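Local coordinates for interphotoreceptor retinoid-binding protein (Xenopus laevis, PDB 1J7X) that binds retinoids in the interphotoreceptor matrix and probably carries them between photoreceptors and the pigment epithelium, at residues Y19-R24 / D60-L65; G153-V158 / A214-E219; A221-S226 / I261-S266; A230-E235 / G274-D279. One frame throughout, in Å; residues are numbered along the deposited sequence.

Contact 1 of 4, residues Y19-R24 / D60-L65; sequences YAFSER and DPRLVL
An Asx turn, laid over the type I beta turn that runs from Asp-60 to Leu-63, joins the end of helix 43-58 to strand 64-67 and receives the loop that leaves helix 2-18, all within the N-terminal part of the chain. Asp-60 OD1 accepts from Arg-62 N, which defines the Asx turn, and also from Arg-62 NE at 2.9 Å through its syn lone pair. The arginine, bent at chi3 (-60°), folds back and grips the carboxylate side-on, its NH2 giving a second bond to Asp-60 OD2 at 2.9 Å. That leaves the anti lone pair of OD2 for the loop: Tyr-19, with CG anti to the backbone N (chi1 180°), meets it tip to tip, its OH donating to Asp-60 OD2 at 2.7 Å. Four donors thus hold a buried carboxylate, which is likely to stay ionised. An alanine in place of Asp-60 would remove every one of these acceptors and would probably loosen both the turn and the seat of the tyrosine, leaving Arg-62 without its partner in the turn. Carbon packs around the polar centre. Leu-63 CD2 covers one face of the Tyr-19 ring, 4.2 Å from CE1, while Phe-21 CE2 lies 3.5 Å from Arg-62 NH2, a nitrogen that also bonds Asn-262 of strand 254-265. Arg-24 spreads its guanidinium over the Phe-21 ring, with CZ 3.6 Å above the centre, and its NH1 reaches Tyr-19 OH in a weak bond of 3.2 Å.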
loop_
_atom_site.group_PDB
_atom_site.type_symbol
_atom_site.label_atom_id
_atom_site.label_comp_id
_atom_site.label_asym_id
_atom_site.label_seq_id
_atom_site.Cartn_x
_atom_site.Cartn_y
_atom_site.Cartn_z
ATOM N N TYR A 19 -7.281 -14.553 -11.001
ATOM C CA TYR A 19 -5.856 -14.218 -10.846
ATOM C C TYR A 19 -5.515 -13.010 -11.703
ATOM O O TYR A 19 -5.659 -13.055 -12.957
ATOM C CB TYR A 19 -4.988 -15.410 -11.233
ATOM C CG TYR A 19 -3.535 -15.186 -11.127
ATOM C CD1 TYR A 19 -3.006 -14.505 -10.021
ATOM C CD2 TYR A 19 -2.652 -15.671 -12.043
ATOM C CE1 TYR A 19 -1.683 -14.339 -9.856
ATOM C CE2 TYR A 19 -1.282 -15.378 -11.928
ATOM C CZ TYR A 19 -0.790 -14.780 -10.745
ATOM O OH TYR A 19 0.556 -14.558 -10.633
ATOM N N ALA A 20 -4.992 -11.974 -11.063
ATOM C CA ALA A 20 -4.651 -10.741 -11.796
ATOM C C ALA A 20 -3.879 -10.909 -13.097
ATOM O O ALA A 20 -4.068 -10.138 -14.028
ATOM C CB ALA A 20 -3.874 -9.815 -10.945
ATOM N N PHE A 21 -2.961 -11.853 -13.141
ATOM C CA PHE A 21 -2.120 -12.073 -14.320
ATOM C C PHE A 21 -2.815 -13.118 -15.234
ATOM O O PHE A 21 -2.356 -14.222 -15.328
ATOM C CB PHE A 21 -0.763 -12.569 -13.941
ATOM C CG PHE A 21 0.205 -11.512 -13.469
ATOM C CD1 PHE A 21 0.703 -10.577 -14.347
ATOM C CD2 PHE A 21 0.626 -11.469 -12.158
ATOM C CE1 PHE A 21 1.550 -9.700 -13.957
ATOM C CE2 PHE A 21 1.488 -10.546 -11.764
ATOM C CZ PHE A 21 1.966 -9.653 -12.633
ATOM N N SER A 22 -3.890 -12.722 -15.907
ATOM C CA SER A 22 -4.604 -13.592 -16.866
ATOM C C SER A 22 -3.756 -14.300 -17.910
ATOM O O SER A 22 -4.041 -15.479 -18.303
ATOM C CB SER A 22 -5.765 -12.813 -17.471
ATOM O OG SER A 22 -5.260 -11.823 -18.354
ATOM N N GLU A 23 -2.711 -13.601 -18.298
ATOM C CA GLU A 23 -1.819 -14.075 -19.319
ATOM C C GLU A 23 -1.077 -15.256 -18.869
ATOM O O GLU A 23 -0.465 -15.921 -19.665
ATOM C CB GLU A 23 -0.889 -12.937 -19.796
ATOM C CG GLU A 23 0.080 -12.415 -18.754
ATOM C CD GLU A 23 -0.321 -11.091 -18.096
ATOM O OE1 GLU A 23 -1.485 -10.993 -17.619
ATOM O OE2 GLU A 23 0.582 -10.171 -18.082
ATOM N N ARG A 24 -1.118 -15.584 -17.550
ATOM C CA ARG A 24 -0.425 -16.750 -17.085
ATOM C C ARG A 24 -1.320 -17.989 -17.026
ATOM O O ARG A 24 -0.826 -19.075 -16.818
ATOM C CB ARG A 24 0.202 -16.494 -15.669
ATOM C CG ARG A 24 1.290 -15.396 -15.754
ATOM C CD ARG A 24 1.813 -14.956 -14.496
ATOM N NE ARG A 24 2.850 -13.939 -14.616
ATOM C CZ ARG A 24 3.459 -13.403 -13.548
ATOM N NH1 ARG A 24 3.113 -13.801 -12.325
ATOM N NH2 ARG A 24 4.403 -12.511 -13.694
ATOM N N ASP A 60 5.051 -15.050 -8.088
ATOM C CA ASP A 60 4.110 -14.125 -7.495
ATOM C C ASP A 60 3.772 -14.592 -6.142
ATOM O O ASP A 60 2.751 -15.283 -5.928
ATOM C CB ASP A 60 2.870 -14.037 -8.403
ATOM C CG ASP A 60 1.882 -13.016 -7.977
ATOM O OD1 ASP A 60 1.997 -12.393 -6.911
ATOM O OD2 ASP A 60 0.849 -12.751 -8.703
ATOM N N PRO A 61 4.481 -14.063 -5.129
ATOM C CA PRO A 61 4.231 -14.405 -3.733
ATOM C C PRO A 61 2.815 -14.107 -3.146
ATOM O O PRO A 61 2.479 -14.626 -2.084
ATOM C CB PRO A 61 5.308 -13.563 -2.935
ATOM C CG PRO A 61 6.308 -13.193 -3.905
ATOM C CD PRO A 61 5.582 -13.100 -5.291
ATOM N N ARG A 62 2.026 -13.320 -3.858
ATOM C CA ARG A 62 0.697 -12.952 -3.407
ATOM C C ARG A 62 -0.293 -14.134 -3.521
ATOM O O ARG A 62 -1.243 -14.221 -2.782
ATOM C CB ARG A 62 0.191 -11.755 -4.211
ATOM C CG ARG A 62 1.026 -10.485 -4.163
ATOM C CD ARG A 62 0.536 -9.452 -5.102
ATOM N NE ARG A 62 0.574 -9.957 -6.481
ATOM C CZ ARG A 62 -0.057 -9.413 -7.468
ATOM N NH1 ARG A 62 -0.626 -8.222 -7.329
ATOM N NH2 ARG A 62 -0.071 -10.034 -8.621
ATOM N N LEU A 63 -0.037 -15.041 -4.480
ATOM C CA LEU A 63 -0.845 -16.183 -4.758
ATOM C C LEU A 63 -0.317 -17.256 -3.882
ATOM O O LEU A 63 0.778 -17.803 -4.108
ATOM C CB LEU A 63 -0.694 -16.561 -6.244
ATOM C CG LEU A 63 -1.295 -17.826 -6.722
ATOM C CD1 LEU A 63 -2.796 -17.714 -6.446
ATOM C CD2 LEU A 63 -0.991 -18.094 -8.219
ATOM N N VAL A 64 -1.095 -17.634 -2.883
ATOM C CA VAL A 64 -0.683 -18.653 -1.973
ATOM C C VAL A 64 -1.801 -19.460 -1.297
ATOM O O VAL A 64 -2.840 -18.907 -0.882
ATOM C CB VAL A 64 0.234 -18.050 -0.845
ATOM C CG1 VAL A 64 -0.418 -16.839 -0.284
ATOM C CG2 VAL A 64 0.615 -19.067 0.229
ATOM N N LEU A 65 -1.587 -20.746 -1.258
ATOM C CA LEU A 65 -2.481 -21.648 -0.569
ATOM C C LEU A 65 -2.085 -21.697 0.866
ATOM O O LEU A 65 -0.899 -21.871 1.202
ATOM C CB LEU A 65 -2.443 -23.060 -1.112
ATOM C CG LEU A 65 -3.209 -23.297 -2.440
ATOM C CD1 LEU A 65 -2.470 -22.927 -3.666
ATOM C CD2 LEU A 65 -3.589 -24.844 -2.610
#

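Contact 2 of 4, residues G153-V158 / A214-E219; sequences GSSTAV and ATAAEE
Followed from CB to its tip, Thr-215 meets Gly-153 with CB and OG1. Its CB rests 3.7 Å from Gly-153 O, and OG1, placed between the backbone N and the carbonyl carbon (chi1 53°), accepts the N-H of Gly-153 at 2.9 Å with an angle of 153°. The same hydroxyl makes a weak bond to Val-151 O, so one short branch ties down the loop from two of its residues. Thr-215 has a positive phi of 31°, uncommon for a beta-branched residue. It stands immediately before helix 216-226, which follows strand 204-209 in the beta-beta-alpha spiral of the ClpP/crotonase clan; the segment 153-158 follows the neighbouring strand 142-146 and leads into helix 158-163, so the contact brings together the starts of two helices. Ala-216, first in its helix, suits this close spot with its small methyl: CB lies 3.2 Å from Ser-154 O and 3.4 Å from Gly-153 O. Val-158 CG2 approaches the same methyl at 4.0 Å, closing it in with carbon. One turn further along the helix, Glu-219 runs extended beyond CG and brings OE1 to 3.3 Å from Ser-155 OG, while its OE2 has a weak bond to His-243 NE2.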
loop_
_atom_site.group_PDB
_atom_site.type_symbol
_atom_site.label_atom_id
_atom_site.label_comp_id
_atom_site.label_asym_id
_atom_site.label_seq_id
_atom_site.Cartn_x
_atom_site.Cartn_y
_atom_site.Cartn_z
ATOM N N GLY A 153 -5.525 2.102 5.988
ATOM C CA GLY A 153 -7.010 2.157 5.761
ATOM C C GLY A 153 -7.297 2.120 4.300
ATOM O O GLY A 153 -6.531 1.535 3.477
ATOM N N SER A 154 -8.365 2.831 3.879
ATOM C CA SER A 154 -8.761 2.945 2.498
ATOM C C SER A 154 -7.706 3.739 1.727
ATOM O O SER A 154 -7.064 4.659 2.300
ATOM C CB SER A 154 -10.056 3.740 2.438
ATOM O OG SER A 154 -10.287 4.180 1.075
ATOM N N SER A 155 -7.505 3.385 0.457
ATOM C CA SER A 155 -6.534 4.088 -0.398
ATOM C C SER A 155 -7.201 5.194 -1.169
ATOM O O SER A 155 -6.549 5.819 -1.988
ATOM C CB SER A 155 -5.800 3.112 -1.393
ATOM O OG SER A 155 -5.188 2.143 -0.552
ATOM N N THR A 156 -8.485 5.401 -0.976
ATOM C CA THR A 156 -9.217 6.403 -1.826
ATOM C C THR A 156 -8.689 7.827 -1.806
ATOM O O THR A 156 -8.778 8.524 -2.780
ATOM C CB THR A 156 -10.748 6.440 -1.497
ATOM O OG1 THR A 156 -10.991 6.789 -0.120
ATOM C CG2 THR A 156 -11.409 5.071 -1.730
ATOM N N ALA A 157 -8.043 8.218 -0.702
ATOM C CA ALA A 157 -7.442 9.580 -0.607
ATOM C C ALA A 157 -5.981 9.641 -0.925
ATOM O O ALA A 157 -5.407 10.682 -0.889
ATOM C CB ALA A 157 -7.653 10.149 0.752
ATOM N N VAL A 158 -5.341 8.513 -1.319
ATOM C CA VAL A 158 -3.941 8.571 -1.621
ATOM C C VAL A 158 -3.571 9.513 -2.755
ATOM O O VAL A 158 -2.605 10.239 -2.666
ATOM C CB VAL A 158 -3.419 7.145 -1.767
ATOM C CG1 VAL A 158 -2.013 7.095 -2.188
ATOM C CG2 VAL A 158 -3.473 6.391 -0.409
ATOM N N ALA A 214 0.993 -0.121 6.959
ATOM C CA ALA A 214 0.106 -1.005 6.230
ATOM C C ALA A 214 -0.793 -0.320 5.213
ATOM O O ALA A 214 -1.039 0.890 5.325
ATOM C CB ALA A 214 -0.747 -1.779 7.188
ATOM N N THR A 215 -1.383 -1.156 4.378
ATOM C CA THR A 215 -2.276 -0.785 3.286
ATOM C C THR A 215 -1.989 0.582 2.633
ATOM O O THR A 215 -0.903 0.832 2.090
ATOM C CB THR A 215 -3.750 -0.901 3.821
ATOM O OG1 THR A 215 -3.953 -0.152 5.037
ATOM C CG2 THR A 215 -4.061 -2.327 4.333
ATOM N N ALA A 216 -2.981 1.467 2.802
ATOM C CA ALA A 216 -2.885 2.787 2.162
ATOM C C ALA A 216 -1.571 3.475 2.462
ATOM O O ALA A 216 -1.046 4.271 1.667
ATOM C CB ALA A 216 -4.020 3.680 2.530
ATOM N N ALA A 217 -1.032 3.299 3.707
ATOM C CA ALA A 217 0.252 3.929 4.049
ATOM C C ALA A 217 1.404 3.386 3.197
ATOM O O ALA A 217 2.311 4.117 2.865
ATOM C CB ALA A 217 0.521 3.794 5.568
ATOM N N GLU A 218 1.368 2.086 2.951
ATOM C CA GLU A 218 2.392 1.461 2.096
ATOM C C GLU A 218 2.325 1.981 0.640
ATOM O O GLU A 218 3.300 2.303 0.055
ATOM C CB GLU A 218 2.204 -0.073 2.137
ATOM C CG GLU A 218 2.404 -0.707 3.506
ATOM C CD GLU A 218 2.311 -2.259 3.466
ATOM O OE1 GLU A 218 3.345 -2.937 2.992
ATOM O OE2 GLU A 218 1.246 -2.817 3.806
ATOM N N GLU A 219 1.074 2.130 0.180
ATOM C CA GLU A 219 0.835 2.654 -1.164
ATOM C C GLU A 219 1.355 4.004 -1.300
ATOM O O GLU A 219 2.050 4.328 -2.266
ATOM C CB GLU A 219 -0.615 2.597 -1.552
ATOM C CG GLU A 219 -1.068 1.208 -1.948
ATOM C CD GLU A 219 -2.560 1.143 -2.434
ATOM O OE1 GLU A 219 -3.036 2.150 -2.997
ATOM O OE2 GLU A 219 -3.184 0.029 -2.229
#

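Contact 3 of 4, residues A221-S226 / I261-S266; sequences AYLMQS and INFIDS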
loop_
_atom_site.group_PDB
_atom_site.type_symbol
_atom_site.label_atom_id
_atom_site.label_comp_id
_atom_site.label_asym_id
_atom_site.label_seq_id
_atom_site.Cartn_x
_atom_site.Cartn_y
_atom_site.Cartn_z
ATOM N N ALA A 221 3.720 5.490 0.612
ATOM C CA ALA A 221 5.194 5.431 0.692
ATOM C C ALA A 221 5.807 4.910 -0.664
ATOM O O ALA A 221 6.805 5.432 -1.225
ATOM C CB ALA A 221 5.703 4.530 1.833
ATOM N N TYR A 222 5.195 3.833 -1.100
ATOM C CA TYR A 222 5.662 3.214 -2.398
ATOM C C TYR A 222 5.637 4.228 -3.561
ATOM O O TYR A 222 6.627 4.418 -4.296
ATOM C CB TYR A 222 4.839 1.978 -2.729
ATOM C CG TYR A 222 5.318 1.301 -3.975
ATOM C CD1 TYR A 222 6.418 0.460 -3.973
ATOM C CD2 TYR A 222 4.707 1.610 -5.180
ATOM C CE1 TYR A 222 6.881 -0.119 -5.229
ATOM C CE2 TYR A 222 5.201 1.078 -6.414
ATOM C CZ TYR A 222 6.266 0.186 -6.389
ATOM O OH TYR A 222 6.744 -0.349 -7.561
ATOM N N LEU A 223 4.489 4.904 -3.642
ATOM C CA LEU A 223 4.285 5.913 -4.689
ATOM C C LEU A 223 5.189 7.101 -4.586
ATOM O O LEU A 223 5.815 7.566 -5.608
ATOM C CB LEU A 223 2.808 6.312 -4.754
ATOM C CG LEU A 223 1.968 5.194 -5.300
ATOM C CD1 LEU A 223 0.538 5.633 -5.153
ATOM C CD2 LEU A 223 2.271 4.878 -6.844
HETATM N N MSE A 224 5.472 7.544 -3.362
HETATM C CA MSE A 224 6.427 8.614 -3.178
HETATM C C MSE A 224 7.774 8.148 -3.605
HETATM O O MSE A 224 8.561 8.942 -4.148
HETATM C CB MSE A 224 6.449 9.180 -1.737
HETATM C CG MSE A 224 6.362 10.813 -1.758
HETATM SE SE MSE A 224 5.023 11.655 -2.075
HETATM C CE MSE A 224 5.071 11.753 -3.416
ATOM N N GLN A 225 8.046 6.861 -3.375
ATOM C CA GLN A 225 9.340 6.321 -3.833
ATOM C C GLN A 225 9.425 6.121 -5.331
ATOM O O GLN A 225 10.401 6.454 -5.955
ATOM C CB GLN A 225 9.580 4.948 -3.022
ATOM C CG GLN A 225 10.892 4.334 -3.364
ATOM C CD GLN A 225 11.063 2.995 -2.667
ATOM O OE1 GLN A 225 10.255 2.071 -2.912
ATOM N NE2 GLN A 225 11.962 2.951 -1.668
ATOM N N SER A 226 8.384 5.566 -5.945
ATOM C CA SER A 226 8.352 5.273 -7.339
ATOM C C SER A 226 8.397 6.552 -8.224
ATOM O O SER A 226 8.883 6.574 -9.388
ATOM C CB SER A 226 7.114 4.426 -7.673
ATOM O OG SER A 226 5.920 5.151 -7.503
ATOM N N ILE A 261 -5.796 -7.875 -8.358
ATOM C CA ILE A 261 -5.439 -6.636 -8.939
ATOM C C ILE A 261 -3.982 -6.530 -9.157
ATOM O O ILE A 261 -3.177 -6.917 -8.248
ATOM C CB ILE A 261 -5.859 -5.530 -7.897
ATOM C CG1 ILE A 261 -7.346 -5.278 -7.950
ATOM C CG2 ILE A 261 -5.113 -4.259 -8.155
ATOM C CD1 ILE A 261 -7.911 -4.503 -6.805
ATOM N N ASN A 262 -3.565 -5.925 -10.236
ATOM C CA ASN A 262 -2.165 -5.659 -10.481
ATOM C C ASN A 262 -2.003 -4.166 -10.360
ATOM O O ASN A 262 -2.930 -3.394 -10.763
ATOM C CB ASN A 262 -1.692 -6.169 -11.887
ATOM C CG ASN A 262 -1.041 -7.552 -11.788
ATOM O OD1 ASN A 262 -0.570 -7.944 -10.666
ATOM N ND2 ASN A 262 -1.170 -8.352 -12.810
ATOM N N PHE A 263 -0.877 -3.766 -9.790
ATOM C CA PHE A 263 -0.579 -2.394 -9.521
ATOM C C PHE A 263 0.670 -2.022 -10.289
ATOM O O PHE A 263 1.802 -2.498 -10.010
ATOM C CB PHE A 263 -0.387 -2.207 -8.002
ATOM C CG PHE A 263 -0.128 -0.796 -7.549
ATOM C CD1 PHE A 263 1.107 -0.151 -7.830
ATOM C CD2 PHE A 263 -1.036 -0.176 -6.726
ATOM C CE1 PHE A 263 1.362 1.041 -7.174
ATOM C CE2 PHE A 263 -0.849 1.099 -6.204
ATOM C CZ PHE A 263 0.400 1.695 -6.388
ATOM N N ILE A 264 0.478 -1.258 -11.389
ATOM C CA ILE A 264 1.571 -0.875 -12.256
ATOM C C ILE A 264 1.920 0.560 -12.076
ATOM O O ILE A 264 1.025 1.431 -12.239
ATOM C CB ILE A 264 1.191 -1.183 -13.798
ATOM C CG1 ILE A 264 0.632 -2.561 -13.933
ATOM C CG2 ILE A 264 2.370 -0.873 -14.643
ATOM C CD1 ILE A 264 0.060 -2.847 -15.331
ATOM N N ASP A 265 3.133 0.826 -11.574
ATOM C CA ASP A 265 3.511 2.181 -11.225
ATOM C C ASP A 265 3.863 2.989 -12.429
ATOM O O ASP A 265 3.843 2.479 -13.593
ATOM C CB ASP A 265 4.582 2.288 -10.168
ATOM C CG ASP A 265 5.859 1.706 -10.603
ATOM O OD1 ASP A 265 6.241 1.798 -11.891
ATOM O OD2 ASP A 265 6.544 1.153 -9.678
ATOM N N SER A 266 4.200 4.240 -12.143
ATOM C CA SER A 266 4.480 5.168 -13.244
ATOM C C SER A 266 5.755 4.844 -14.067
ATOM O O SER A 266 6.053 5.542 -15.067
ATOM C CB SER A 266 4.510 6.618 -12.713
ATOM O OG SER A 266 5.617 6.793 -11.909
HETATM O O HOH W 1 4.523 5.671 -9.571
#
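The closest meeting is polar: Tyr-222 OH donates to Asp-265 OD2 at 2.6 Å, entering on the anti lone pair, with ring and carboxylate only 21° from coplanar. Beside it the side chains of Tyr-222 and Phe-263 meet tip to tip, Tyr-222 CE2 3.9 Å from Phe-263 CE1, with the ring planes 78° apart, and Leu-223 lays CD2 at the edge of the Phe-263 ring, 3.7 Å from CZ. A phenylalanine in place of Tyr-222 would lose the hydroxyl's bond to Asp-265 and would probably leave that buried carboxylate less well satisfied. Here helix 216-226 packs on the long strand 254-265 of the antiparallel sheet, the two short axes 10.5 Å apart and inclined at 32°, and the rings of Tyr-222 and Phe-263, with Leu-223, fill this gap. At the helix end a water bridges the elements, 2.5 Å from Ser-226 OG and accepting from Ser-266 N at 3.0 Å. Further out, Asp-265 OD1 takes the backbone N-H groups of Asn-267 and Asp-269, which fixes the carboxylate for the tyrosine. Trp-271 stacks on Tyr-222 and meets Phe-263 edge-to-face, while Phe-175 of strand 173-179 stacks on Phe-263.

Contact 4 of 4, residues A230-E235 / G274-D279; sequences ATIIGE and GGVVPD
With CG anti to the carbonyl carbon (chi1 -64°), Asp-279 turns its carboxylate back onto strand 231-234, and Ile-232, with CG2 anti to its backbone N, sets that methyl beside Pro-278. Ile-232 belongs to the mixed sheet of the spiral fold, where strand 231-234 runs parallel to the short edge strand 280-281; Asp-279 is the last residue of the loop that delivers the chain to that edge. Asp-279 acts as a substitute for a strand neighbour: its OD2 accepts Ile-232 N at 2.9 Å in a nearly straight bond (176°) on the anti lone pair, while Asp-279 N returns a weak bond to Ile-232 O. An aspartate suits the place because its short arm brings a carboxylate oxygen in line with the N-H of Ile-232, just before Ala-280 takes up the backbone pairing. Before it, Pro-278, which needs no N-H partner, stands with its CB 4.1 Å from Ile-232 CG2 and its CG 3.3 Å from Glu-235 O and 3.4 Å from Gly-234 O. Gly-234 has backbone angles that a side chain would not tolerate. Val-276 CG1 lies 4.3 Å from Ile-232 CG2, and its other methyl, CG2, rests on helix 216-226 at Glu-218 and Tyr-222. Beside the Asp-279 carboxylate, a water donates to Ala-230 O at 2.6 Å and to Asp-279 OD2 at 2.8 Å.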
loop_
_atom_site.group_PDB
_atom_site.type_symbol
_atom_site.label_atom_id
_atom_site.label_comp_id
_atom_site.label_asym_id
_atom_site.label_seq_id
_atom_site.Cartn_x
_atom_site.Cartn_y
_atom_site.Cartn_z
ATOM N N ALA A 230 10.247 11.207 -2.693
ATOM C CA ALA A 230 10.867 11.173 -1.428
ATOM C C ALA A 230 11.815 9.986 -1.218
ATOM O O ALA A 230 11.739 8.995 -1.916
ATOM C CB ALA A 230 9.753 11.104 -0.406
ATOM N N THR A 231 12.604 10.101 -0.196
ATOM C CA THR A 231 13.471 9.044 0.273
ATOM C C THR A 231 12.710 8.293 1.382
ATOM O O THR A 231 12.169 8.918 2.307
ATOM C CB THR A 231 14.759 9.621 0.803
ATOM O OG1 THR A 231 15.451 10.385 -0.197
ATOM C CG2 THR A 231 15.693 8.527 1.285
ATOM N N ILE A 232 12.619 6.951 1.258
ATOM C CA ILE A 232 11.950 6.156 2.231
ATOM C C ILE A 232 12.995 5.636 3.233
ATOM O O ILE A 232 14.015 5.032 2.868
ATOM C CB ILE A 232 11.278 4.950 1.560
ATOM C CG1 ILE A 232 10.449 5.390 0.347
ATOM C CG2 ILE A 232 10.385 4.210 2.464
ATOM C CD1 ILE A 232 9.432 6.552 0.757
ATOM N N ILE A 233 12.697 5.755 4.513
ATOM C CA ILE A 233 13.645 5.383 5.600
ATOM C C ILE A 233 12.965 4.562 6.670
ATOM O O ILE A 233 11.902 4.932 7.192
ATOM C CB ILE A 233 14.248 6.658 6.224
ATOM C CG1 ILE A 233 14.817 7.503 5.130
ATOM C CG2 ILE A 233 15.255 6.300 7.368
ATOM C CD1 ILE A 233 15.213 8.898 5.671
ATOM N N GLY A 234 13.580 3.395 6.998
ATOM C CA GLY A 234 13.044 2.616 8.086
ATOM C C GLY A 234 13.036 1.141 7.755
ATOM O O GLY A 234 14.004 0.676 7.185
ATOM N N GLU A 235 12.003 0.453 8.214
ATOM C CA GLU A 235 11.895 -0.984 8.034
ATOM C C GLU A 235 11.076 -1.330 6.770
ATOM O O GLU A 235 10.217 -0.595 6.322
ATOM C CB GLU A 235 11.268 -1.623 9.213
ATOM C CG GLU A 235 12.022 -1.334 10.528
ATOM C CD GLU A 235 11.265 -1.756 11.737
ATOM O OE1 GLU A 235 9.999 -1.915 11.708
ATOM O OE2 GLU A 235 11.899 -1.817 12.843
ATOM N N GLY A 274 4.111 -7.264 -0.598
ATOM C CA GLY A 274 5.018 -8.007 0.286
ATOM C C GLY A 274 5.844 -7.052 1.158
ATOM O O GLY A 274 6.653 -7.548 1.947
ATOM N N GLY A 275 5.676 -5.719 0.950
ATOM C CA GLY A 275 6.354 -4.681 1.736
ATOM C C GLY A 275 7.105 -3.691 0.922
ATOM O O GLY A 275 7.808 -4.051 0.009
ATOM N N VAL A 276 6.998 -2.403 1.238
ATOM C CA VAL A 276 7.834 -1.377 0.590
ATOM C C VAL A 276 9.218 -1.590 1.165
ATOM O O VAL A 276 9.386 -1.858 2.380
ATOM C CB VAL A 276 7.363 0.025 0.999
ATOM C CG1 VAL A 276 8.297 1.070 0.489
ATOM C CG2 VAL A 276 5.954 0.251 0.493
ATOM N N VAL A 277 10.214 -1.511 0.325
ATOM C CA VAL A 277 11.609 -1.657 0.714
ATOM C C VAL A 277 12.229 -0.291 0.759
ATOM O O VAL A 277 12.334 0.401 -0.274
ATOM C CB VAL A 277 12.386 -2.534 -0.329
ATOM C CG1 VAL A 277 13.798 -2.711 0.179
ATOM C CG2 VAL A 277 11.781 -3.854 -0.377
ATOM N N PRO A 278 12.581 0.191 1.950
ATOM C CA PRO A 278 13.145 1.562 2.083
ATOM C C PRO A 278 14.437 1.751 1.304
ATOM O O PRO A 278 15.183 0.770 1.072
ATOM C CB PRO A 278 13.437 1.663 3.560
ATOM C CG PRO A 278 12.339 0.784 4.177
ATOM C CD PRO A 278 12.332 -0.420 3.256
ATOM N N ASP A 279 14.723 2.995 0.957
ATOM C CA ASP A 279 15.967 3.386 0.349
ATOM C C ASP A 279 17.050 3.239 1.467
ATOM O O ASP A 279 18.150 2.680 1.239
ATOM C CB ASP A 279 15.902 4.813 -0.119
ATOM C CG ASP A 279 14.910 4.979 -1.160
ATOM O OD1 ASP A 279 15.144 4.419 -2.271
ATOM O OD2 ASP A 279 13.788 5.527 -1.003
HETATM O O HOH W 2 13.327 7.299 -3.120
#

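How the contacts relate
All four contacts are partly buried, contact 2 the most central and contact 1 farthest out, its centre about 18 Å from that of the chain. Contact 1 is built on ionic groups, contact 2 on a methyl, backbone oxygens and a threonine hydroxyl that accepts a glycine N-H, contact 3 on aromatic rings and one carboxylate, and contact 4 on a carboxylate that bonds strand backbone, with a proline beside it. Contacts 2 and 3 share helix 216-226, touching where Val-158 meets Leu-223; contact 4 uses the next strand, linked to contact 3 by Gln-225 NE2 bonding Val-277 O. Contact 1, in the N-terminal part, meets contact 3 through strand 254-265, which connects the outlying charge cluster to the spiral fold.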